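Side-chain contacts in monosaccharide ABC transporter substrate-binding protein, CUT2 family (Acidothermus cellulolyticus, PDB 4RU1), which binds myo-inositol in a cleft between two lobes and probably serves as the solute receptor of an ABC-type sugar importer: residues Gly135-Ser140 and Leu245-Asp250; Gln157-Cys162 and Lys175-Gly180; Gln212-Ala217 and Ala225-Phe230. All blocks are in the same frame, centred on the assembly; numbering follows the deposited sequence.

Interaction 1 of 3, residues Gly135-Ser140 and Leu245-Asp250; sequences GARATS and LQWAID
Arg137 runs over one face of the Trp247 indole, along its NE1-CD1 side, a cation-pi contact joining helix 127-140 to the segment leading into strand 248-250 in one alpha/beta lobe of this periplasmic binding protein. The arginine chain is stretched from CG to NE, and CG stands anti to the backbone N (chi1 -170°), which sends the chain away from its helix and over the ring. Its CD sits above the five-membered ring, 4.1 Å from the centroid, as a CH-pi contact. Arg137 NE makes the nearest approach of the pair, 3.4 Å from Trp247 CD1. The charged end lies beyond the CD1 rim: Arg137 CZ is 4.6 Å from the same centroid, and the guanidinium is steeply inclined to the indole, the planes 62° apart, with Trp247 CB over one face. Arginine suits the place because its methylenes can cover an aromatic face while its nitrogens find charged partners. Glu141 takes both NE of Arg137 and the indole NE1, one carboxylate oxygen to each, and Asp288 pairs with NH2. A water at the guanidinium edge, in its plane, accepts from Arg137 NH2 at 2.9 Å and donates to Gln246 O at 3.0 Å.

Interaction 2 of 3, residues Gln157-Cys162 and Lys175-Gly180; sequences QLESRC and KLYVNG. With INS (1,2,3,4,5,6-hexahydroxy-cyclohexane), chain M.
The Tyr177 ring and the Glu159 carboxylate meet at the ring's edge, not over a face: Glu159 OE2 lies in the ring plane, and the two planes are only 29° apart. Tyr177 OH donates to Glu159 OE2 over 2.6 Å, meeting the syn lone pair of that oxygen. The glutamate chain bends at chi2 (-70°), which carries its carboxylate from the helix toward the strand. There Lys175 NZ makes a salt bridge to Glu159 OE1 at 2.7 Å and also donates to Tyr177 OH at 2.8 Å, closing a triangle of polar groups in which the phenol acts as donor and acceptor at once. A phenylalanine in place of Tyr177 would probably leave Glu159 OE2 without its proton donor and Lys175 NZ with one acceptor fewer, the carboxylate still held by the lysine but freer to turn. One turn further along the helix, Cys162 CB packs against Lys175 CD at 4.0 Å.

The other flat group, the Arg161 guanidinium, points into the inositol pocket. Myo-inositol O1 lies at its edge, in plane, gripped by Arg161 NH1 at 2.8 Å and Arg161 NH2 at 2.9 Å, while Glu127 holds NE; Gln157 NE2 adds a bond to O5 at 3.0 Å. One helix thus offers ligand-binding residues on one side and Glu159 on another.

Helix 156-168 and strand 172-177 belong to a beta-alpha-beta unit begun by strand 145-150, their short segments running nearly antiparallel (157°). Leu150 of that first strand touches Glu159, Cys162 and Lys175, and Cys148 lies against Cys162 without a disulfide here.

Interaction 3 of 3, residues Gln212-Ala217 and Ala225-Phe230; sequences QLAIQA and AKIATF
Ile227 carries the strand's side of this contact, touching Ala214 and Ile215 of the helix, and the chain reaches it through two residues with contacts of their own. Ala225 has its backbone N bonded to Ser223 OG, and the exposed Lys226 rests its side chain on Leu202. At Ile227 the two branches part. Ile227 CG2 lies 4.1 Å from Ala214 CB, where the small methyl lets helix and strand come near. Ile227 CD1 reaches along the helix to within 3.9 Å of Ile215 CA and 4.1 Å of Ile215 CG1, the two isoleucine side chains crossing at about a right angle. To bring CD1 there the chain is turned well off a staggered position (chi2 94°). A beta-branched residue serves well here, since it favours extended backbone and offers separate methyls to two neighbours.

The helix and strand are the last two elements of a beta-alpha-beta crossover, strand 202-205, helix 208-220, strand 226-230, the repeating connection of this alpha/beta lobe. Backbone bonds tie Ala228 to Val203 and Thr205 of the parallel strand beside it, and its methyl packs on Trp247. Thr229 OG1 donates to Phe230 O over 2.9 Å, approaching from above the carbonyl plane (46° out of it), and is also hydrogen-bonded to Thr205 OG1. Phe230, at the end of the strand, lays its apolar side chain on Ile204.

All three contacts lie in the lobe built on the mixed sheet. Along the chain, helix segment 135-140 opens interaction 1, interactions 2 and 3 follow in turn, and segment 245-250 closes it. Interactions 1 and 3 have centres about 12 Å apart and touch directly, because strands 226-230 and 248-250 are neighbours: Gln246 N meets Ile227 O at 2.8 Å. Interactions 2 and 3, about 14 Å apart by their centres, meet where Arg161 NE packs on Phe230 CD2 at 3.3 Å. Interactions 1 and 2 do not touch, their nearest atoms being about 7 Å apart. The sheet thus connects packing whose side chains lie about 11 to 13 Å from the ligand with the helix that grips myo-inositol.

Interaction 1 of 3, residues Gly135-Ser140 and Leu245-Asp250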
loop_
_atom_site.group_PDB
_atom_site.type_symbol
_atom_site.label_atom_id
_atom_site.label_comp_id
_atom_site.label_asym_id
_atom_site.label_seq_id
_atom_site.Cartn_x
_atom_site.Cartn_y
_atom_site.Cartn_z
ATOM N N GLY A 135 -9.126 0.555 -14.184
ATOM C CA GLY A 135 -10.441 0.859 -14.781
ATOM C C GLY A 135 -10.458 0.515 -16.266
ATOM O O GLY A 135 -11.342 -0.161 -16.710
ATOM N N ALA A 136 -9.375 0.858 -16.962
ATOM C CA ALA A 136 -9.253 0.595 -18.381
ATOM C C ALA A 136 -9.122 -0.897 -18.627
ATOM O O ALA A 136 -9.747 -1.431 -19.536
ATOM C CB ALA A 136 -8.021 1.326 -18.943
ATOM N N ARG A 137 -8.341 -1.585 -17.815
ATOM C CA ARG A 137 -8.204 -2.998 -17.937
ATOM C C ARG A 137 -9.553 -3.676 -17.687
ATOM O O ARG A 137 -9.961 -4.575 -18.425
ATOM C CB ARG A 137 -7.148 -3.556 -17.006
ATOM C CG ARG A 137 -6.848 -5.014 -17.329
ATOM C CD ARG A 137 -5.770 -5.552 -16.412
ATOM N NE ARG A 137 -5.566 -6.983 -16.543
ATOM C CZ ARG A 137 -4.396 -7.576 -16.810
ATOM N NH1 ARG A 137 -3.309 -6.837 -17.013
ATOM N NH2 ARG A 137 -4.329 -8.910 -16.847
ATOM N N ALA A 138 -10.290 -3.277 -16.638
ATOM C CA ALA A 138 -11.593 -3.868 -16.350
ATOM C C ALA A 138 -12.568 -3.702 -17.528
ATOM O O ALA A 138 -13.323 -4.609 -17.839
ATOM C CB ALA A 138 -12.128 -3.259 -15.076
ATOM N N THR A 139 -12.550 -2.539 -18.159
ATOM C CA THR A 139 -13.430 -2.250 -19.295
ATOM C C THR A 139 -13.051 -3.159 -20.467
ATOM O O THR A 139 -13.918 -3.781 -21.104
ATOM C CB THR A 139 -13.282 -0.774 -19.671
ATOM O OG1 THR A 139 -13.911 0.022 -18.670
ATOM C CG2 THR A 139 -13.988 -0.519 -21.011
ATOM N N SER A 140 -11.751 -3.308 -20.683
ATOM C CA SER A 140 -11.246 -4.203 -21.734
ATOM C C SER A 140 -11.599 -5.686 -21.505
ATOM O O SER A 140 -11.863 -6.388 -22.453
ATOM C CB SER A 140 -9.722 -4.069 -21.824
ATOM O OG SER A 140 -9.380 -2.745 -22.173
ATOM N N LEU A 245 -8.951 -15.129 -8.737
ATOM C CA LEU A 245 -8.632 -13.707 -8.902
ATOM C C LEU A 245 -8.259 -13.417 -10.343
ATOM O O LEU A 245 -7.503 -14.258 -10.960
ATOM C CB LEU A 245 -7.466 -13.305 -8.023
ATOM C CG LEU A 245 -7.668 -13.192 -6.514
ATOM C CD1 LEU A 245 -6.338 -13.011 -5.778
ATOM C CD2 LEU A 245 -8.638 -12.077 -6.190
ATOM N N GLN A 246 -8.810 -12.404 -10.960
ATOM C CA GLN A 246 -8.465 -12.034 -12.333
ATOM C C GLN A 246 -7.022 -11.583 -12.478
ATOM O O GLN A 246 -6.365 -11.922 -13.445
ATOM C CB GLN A 246 -9.419 -10.973 -12.877
ATOM C CG GLN A 246 -10.908 -11.301 -12.763
ATOM C CD GLN A 246 -11.210 -12.592 -13.445
ATOM O OE1 GLN A 246 -11.456 -13.682 -12.802
ATOM N NE2 GLN A 246 -11.150 -12.517 -14.738
ATOM N N TRP A 247 -6.544 -10.807 -11.511
ATOM C CA TRP A 247 -5.222 -10.247 -11.553
ATOM C C TRP A 247 -4.967 -9.606 -10.212
ATOM O O TRP A 247 -5.904 -9.423 -9.433
ATOM C CB TRP A 247 -5.057 -9.247 -12.700
ATOM C CG TRP A 247 -6.214 -8.338 -12.926
ATOM C CD1 TRP A 247 -7.132 -8.450 -13.931
ATOM C CD2 TRP A 247 -6.556 -7.118 -12.214
ATOM N NE1 TRP A 247 -8.013 -7.416 -13.896
ATOM C CE2 TRP A 247 -7.723 -6.592 -12.827
ATOM C CE3 TRP A 247 -6.049 -6.474 -11.069
ATOM C CZ2 TRP A 247 -8.360 -5.405 -12.361
ATOM C CZ3 TRP A 247 -6.720 -5.286 -10.607
ATOM C CH2 TRP A 247 -7.838 -4.777 -11.275
ATOM N N ALA A 248 -3.695 -9.292 -9.952
ATOM C CA ALA A 248 -3.256 -8.562 -8.725
ATOM C C ALA A 248 -2.295 -7.524 -9.205
ATOM O O ALA A 248 -1.464 -7.792 -10.071
ATOM C CB ALA A 248 -2.596 -9.473 -7.733
ATOM N N ILE A 249 -2.380 -6.342 -8.648
ATOM C CA ILE A 249 -1.475 -5.249 -8.934
ATOM C C ILE A 249 -0.375 -5.226 -7.882
ATOM O O ILE A 249 -0.649 -5.029 -6.687
ATOM C CB ILE A 249 -2.188 -3.894 -8.965
ATOM C CG1 ILE A 249 -3.298 -3.894 -10.058
ATOM C CG2 ILE A 249 -1.211 -2.789 -9.133
ATOM C CD1 ILE A 249 -4.229 -2.695 -10.008
ATOM N N ASP A 250 0.863 -5.395 -8.307
ATOM C CA ASP A 250 2.000 -5.411 -7.409
ATOM C C ASP A 250 2.607 -4.003 -7.311
ATOM O O ASP A 250 2.883 -3.381 -8.345
ATOM C CB ASP A 250 3.019 -6.372 -8.007
ATOM C CG ASP A 250 4.173 -6.696 -7.108
ATOM O OD1 ASP A 250 4.271 -6.314 -5.888
ATOM O OD2 ASP A 250 5.053 -7.385 -7.666
HETATM O O HOH W 1 -6.413 -10.843 -16.210
#

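Interaction 2 of 3, residues Gln157-Cys162 and Lys175-Gly180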
loop_
_atom_site.group_PDB
_atom_site.type_symbol
_atom_site.label_atom_id
_atom_site.label_comp_id
_atom_site.label_asym_id
_atom_site.label_seq_id
_atom_site.Cartn_x
_atom_site.Cartn_y
_atom_site.Cartn_z
ATOM N N GLN A 157 -4.174 7.283 -0.242
ATOM C CA GLN A 157 -3.660 6.259 -1.164
ATOM C C GLN A 157 -4.745 5.290 -1.616
ATOM O O GLN A 157 -4.692 4.741 -2.737
ATOM C CB GLN A 157 -2.468 5.488 -0.611
ATOM C CG GLN A 157 -2.772 4.419 0.446
ATOM C CD GLN A 157 -3.182 4.940 1.828
ATOM O OE1 GLN A 157 -3.352 6.127 2.086
ATOM N NE2 GLN A 157 -3.219 3.985 2.737
ATOM N N LEU A 158 -5.733 5.072 -0.765
ATOM C CA LEU A 158 -6.874 4.244 -1.094
ATOM C C LEU A 158 -7.857 5.032 -1.936
ATOM O O LEU A 158 -8.347 4.500 -2.978
ATOM C CB LEU A 158 -7.536 3.727 0.197
ATOM C CG LEU A 158 -6.679 2.822 1.090
ATOM C CD1 LEU A 158 -7.492 2.304 2.255
ATOM C CD2 LEU A 158 -5.957 1.720 0.293
ATOM N N GLU A 159 -8.156 6.272 -1.549
ATOM C CA GLU A 159 -9.092 7.050 -2.306
ATOM C C GLU A 159 -8.595 7.291 -3.726
ATOM O O GLU A 159 -9.348 7.278 -4.662
ATOM C CB GLU A 159 -9.397 8.406 -1.585
ATOM C CG GLU A 159 -10.033 8.185 -0.241
ATOM C CD GLU A 159 -11.472 7.656 -0.269
ATOM O OE1 GLU A 159 -12.176 7.785 -1.272
ATOM O OE2 GLU A 159 -11.817 7.076 0.763
ATOM N N SER A 160 -7.284 7.476 -3.886
ATOM C CA SER A 160 -6.733 7.711 -5.219
ATOM C C SER A 160 -6.986 6.518 -6.104
ATOM O O SER A 160 -7.203 6.688 -7.310
ATOM C CB SER A 160 -5.229 7.968 -5.072
ATOM O OG SER A 160 -4.990 9.220 -4.483
ATOM N N ARG A 161 -6.837 5.302 -5.564
ATOM C CA ARG A 161 -7.061 4.116 -6.358
ATOM C C ARG A 161 -8.495 4.066 -6.911
ATOM O O ARG A 161 -8.699 3.881 -8.118
ATOM C CB ARG A 161 -6.789 2.829 -5.539
ATOM C CG ARG A 161 -5.355 2.598 -5.148
ATOM C CD ARG A 161 -5.157 1.336 -4.315
ATOM N NE ARG A 161 -3.724 1.162 -4.014
ATOM C CZ ARG A 161 -3.270 0.336 -3.088
ATOM N NH1 ARG A 161 -4.062 -0.487 -2.413
ATOM N NH2 ARG A 161 -2.000 0.236 -2.926
ATOM N N CYS A 162 -9.428 4.291 -6.006
ATOM C CA CYS A 162 -10.847 4.276 -6.426
ATOM C C CYS A 162 -11.171 5.443 -7.344
ATOM O O CYS A 162 -11.899 5.261 -8.389
ATOM C CB CYS A 162 -11.741 4.230 -5.227
ATOM S SG CYS A 162 -11.453 2.740 -4.277
ATOM N N LYS A 175 -18.703 2.346 -4.773
ATOM C CA LYS A 175 -17.727 2.235 -3.732
ATOM C C LYS A 175 -18.421 1.629 -2.529
ATOM O O LYS A 175 -19.566 2.050 -2.177
ATOM C CB LYS A 175 -17.164 3.627 -3.359
ATOM C CG LYS A 175 -15.834 3.990 -3.947
ATOM C CD LYS A 175 -15.056 4.910 -3.007
ATOM C CE LYS A 175 -15.601 6.288 -3.016
ATOM N NZ LYS A 175 -14.620 7.201 -2.378
ATOM N N LEU A 176 -17.683 0.813 -1.778
ATOM C CA LEU A 176 -18.145 0.251 -0.531
ATOM C C LEU A 176 -17.020 0.308 0.508
ATOM O O LEU A 176 -15.924 -0.262 0.279
ATOM C CB LEU A 176 -18.514 -1.168 -0.715
ATOM C CG LEU A 176 -18.854 -1.981 0.539
ATOM C CD1 LEU A 176 -20.129 -1.485 1.226
ATOM C CD2 LEU A 176 -19.020 -3.449 0.248
ATOM N N TYR A 177 -17.278 0.944 1.634
ATOM C CA TYR A 177 -16.402 0.983 2.740
ATOM C C TYR A 177 -16.719 -0.182 3.686
ATOM O O TYR A 177 -17.857 -0.449 4.019
ATOM C CB TYR A 177 -16.502 2.316 3.527
ATOM C CG TYR A 177 -15.924 3.515 2.747
ATOM C CD1 TYR A 177 -14.542 3.772 2.684
ATOM C CD2 TYR A 177 -16.734 4.264 1.916
ATOM C CE1 TYR A 177 -14.055 4.833 1.967
ATOM C CE2 TYR A 177 -16.250 5.318 1.147
ATOM C CZ TYR A 177 -14.902 5.580 1.140
ATOM O OH TYR A 177 -14.353 6.622 0.390
ATOM N N VAL A 178 -15.653 -0.820 4.171
ATOM C CA VAL A 178 -15.757 -1.930 5.145
ATOM C C VAL A 178 -14.756 -1.685 6.194
ATOM O O VAL A 178 -13.777 -0.945 6.005
ATOM C CB VAL A 178 -15.470 -3.301 4.415
ATOM C CG1 VAL A 178 -16.443 -3.626 3.283
ATOM C CG2 VAL A 178 -14.054 -3.439 3.880
ATOM N N ASN A 179 -14.954 -2.329 7.343
ATOM C CA ASN A 179 -14.052 -2.161 8.471
ATOM C C ASN A 179 -12.987 -3.223 8.394
ATOM O O ASN A 179 -13.218 -4.356 8.886
ATOM C CB ASN A 179 -14.803 -2.314 9.795
ATOM C CG ASN A 179 -13.904 -2.134 11.008
ATOM O OD1 ASN A 179 -12.709 -1.907 10.903
ATOM N ND2 ASN A 179 -14.509 -2.270 12.166
ATOM N N GLY A 180 -11.813 -2.854 7.895
ATOM C CA GLY A 180 -10.691 -3.813 7.601
ATOM C C GLY A 180 -10.186 -4.556 8.870
ATOM O O GLY A 180 -9.670 -5.721 8.791
HETATM C C1 INS M . -1.928 -1.466 0.655
HETATM C C2 INS M . -2.990 -2.087 1.549
HETATM C C3 INS M . -2.693 -1.725 3.004
HETATM C C4 INS M . -2.483 -0.243 3.221
HETATM C C5 INS M . -1.386 0.298 2.361
HETATM C C6 INS M . -1.588 0.004 0.899
HETATM O O1 INS M . -2.171 -1.705 -0.740
HETATM O O2 INS M . -4.224 -1.437 1.197
HETATM O O3 INS M . -3.838 -2.171 3.757
HETATM O O4 INS M . -2.201 0.037 4.616
HETATM O O5 INS M . -1.259 1.734 2.466
HETATM O O6 INS M . -0.442 0.431 0.108
#

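Interaction 3 of 3, residues Gln212-Ala217 and Ala225-Phe230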
loop_
_atom_site.group_PDB
_atom_site.type_symbol
_atom_site.label_atom_id
_atom_site.label_comp_id
_atom_site.label_asym_id
_atom_site.label_seq_id
_atom_site.Cartn_x
_atom_site.Cartn_y
_atom_site.Cartn_z
ATOM N N GLN A 212 -9.219 -12.032 -0.008
ATOM C CA GLN A 212 -9.627 -13.350 0.478
ATOM C C GLN A 212 -11.049 -13.372 0.908
ATOM O O GLN A 212 -11.794 -14.287 0.599
ATOM C CB GLN A 212 -8.724 -13.838 1.617
ATOM C CG GLN A 212 -7.261 -13.796 1.369
ATOM C CD GLN A 212 -6.914 -14.489 0.096
ATOM O OE1 GLN A 212 -7.332 -15.636 -0.075
ATOM N NE2 GLN A 212 -6.138 -13.821 -0.828
ATOM N N LEU A 213 -11.471 -12.321 1.615
ATOM C CA LEU A 213 -12.803 -12.188 2.138
ATOM C C LEU A 213 -13.820 -12.013 1.002
ATOM O O LEU A 213 -14.927 -12.477 1.070
ATOM C CB LEU A 213 -12.835 -10.958 3.077
ATOM C CG LEU A 213 -11.938 -11.158 4.289
ATOM C CD1 LEU A 213 -11.701 -9.845 5.066
ATOM C CD2 LEU A 213 -12.461 -12.256 5.263
ATOM N N ALA A 214 -13.416 -11.306 -0.052
ATOM C CA ALA A 214 -14.268 -11.080 -1.170
ATOM C C ALA A 214 -14.539 -12.383 -1.954
ATOM O O ALA A 214 -15.666 -12.624 -2.413
ATOM C CB ALA A 214 -13.717 -10.022 -2.080
ATOM N N ILE A 215 -13.509 -13.213 -2.081
ATOM C CA ILE A 215 -13.653 -14.474 -2.821
ATOM C C ILE A 215 -14.708 -15.312 -2.051
ATOM O O ILE A 215 -15.581 -15.925 -2.657
ATOM C CB ILE A 215 -12.329 -15.241 -2.879
ATOM C CG1 ILE A 215 -11.330 -14.505 -3.781
ATOM C CG2 ILE A 215 -12.518 -16.706 -3.368
ATOM C CD1 ILE A 215 -9.911 -14.953 -3.556
ATOM N N GLN A 216 -14.628 -15.304 -0.735
ATOM C CA GLN A 216 -15.553 -16.058 0.055
ATOM C C GLN A 216 -16.968 -15.461 0.032
ATOM O O GLN A 216 -17.998 -16.199 -0.127
ATOM C CB GLN A 216 -15.110 -16.163 1.500
ATOM C CG GLN A 216 -13.888 -17.024 1.741
ATOM C CD GLN A 216 -13.999 -18.372 1.009
ATOM O OE1 GLN A 216 -13.223 -18.679 0.112
ATOM N NE2 GLN A 216 -14.984 -19.168 1.394
ATOM N N ALA A 217 -17.035 -14.123 0.063
ATOM C CA ALA A 217 -18.309 -13.360 -0.066
ATOM C C ALA A 217 -19.034 -13.594 -1.361
ATOM O O ALA A 217 -20.251 -13.767 -1.346
ATOM C CB ALA A 217 -18.033 -11.885 0.094
ATOM N N ALA A 225 -20.030 -12.428 -9.736
ATOM C CA ALA A 225 -18.980 -11.445 -9.838
ATOM C C ALA A 225 -17.569 -12.080 -9.787
ATOM O O ALA A 225 -17.326 -13.076 -9.062
ATOM C CB ALA A 225 -19.126 -10.450 -8.679
ATOM N N LYS A 226 -16.656 -11.510 -10.546
ATOM C CA LYS A 226 -15.265 -11.864 -10.420
ATOM C C LYS A 226 -14.585 -10.921 -9.401
ATOM O O LYS A 226 -15.169 -9.967 -9.000
ATOM C CB LYS A 226 -14.559 -11.760 -11.770
ATOM C CG LYS A 226 -15.253 -12.471 -12.920
ATOM C CD LYS A 226 -15.302 -13.938 -12.735
ATOM C CE LYS A 226 -16.307 -14.512 -13.750
ATOM N NZ LYS A 226 -15.946 -15.896 -14.151
ATOM N N ILE A 227 -13.355 -11.245 -9.023
ATOM C CA ILE A 227 -12.585 -10.495 -7.997
ATOM C C ILE A 227 -11.209 -10.215 -8.627
ATOM O O ILE A 227 -10.623 -11.080 -9.278
ATOM C CB ILE A 227 -12.394 -11.302 -6.691
ATOM C CG1 ILE A 227 -13.731 -11.837 -6.120
ATOM C CG2 ILE A 227 -11.699 -10.476 -5.637
ATOM C CD1 ILE A 227 -14.116 -13.216 -6.502
ATOM N N ALA A 228 -10.694 -9.021 -8.356
ATOM C CA ALA A 228 -9.327 -8.567 -8.678
ATOM C C ALA A 228 -8.818 -7.788 -7.507
ATOM O O ALA A 228 -9.629 -7.296 -6.688
ATOM C CB ALA A 228 -9.323 -7.749 -9.918
ATOM N N THR A 229 -7.494 -7.702 -7.328
ATOM C CA THR A 229 -6.984 -7.049 -6.112
ATOM C C THR A 229 -5.736 -6.250 -6.370
ATOM O O THR A 229 -4.960 -6.487 -7.343
ATOM C CB THR A 229 -6.679 -8.097 -5.029
ATOM O OG1 THR A 229 -6.557 -7.440 -3.754
ATOM C CG2 THR A 229 -5.472 -8.942 -5.335
ATOM N N PHE A 230 -5.506 -5.331 -5.448
ATOM C CA PHE A 230 -4.182 -4.801 -5.245
ATOM C C PHE A 230 -3.439 -5.739 -4.305
ATOM O O PHE A 230 -4.038 -6.196 -3.268
ATOM C CB PHE A 230 -4.275 -3.381 -4.667
ATOM C CG PHE A 230 -4.730 -2.348 -5.621
ATOM C CD1 PHE A 230 -6.041 -2.259 -6.063
ATOM C CD2 PHE A 230 -3.840 -1.429 -6.088
ATOM C CE1 PHE A 230 -6.404 -1.299 -6.957
ATOM C CE2 PHE A 230 -4.187 -0.486 -7.002
ATOM C CZ PHE A 230 -5.474 -0.371 -7.432
#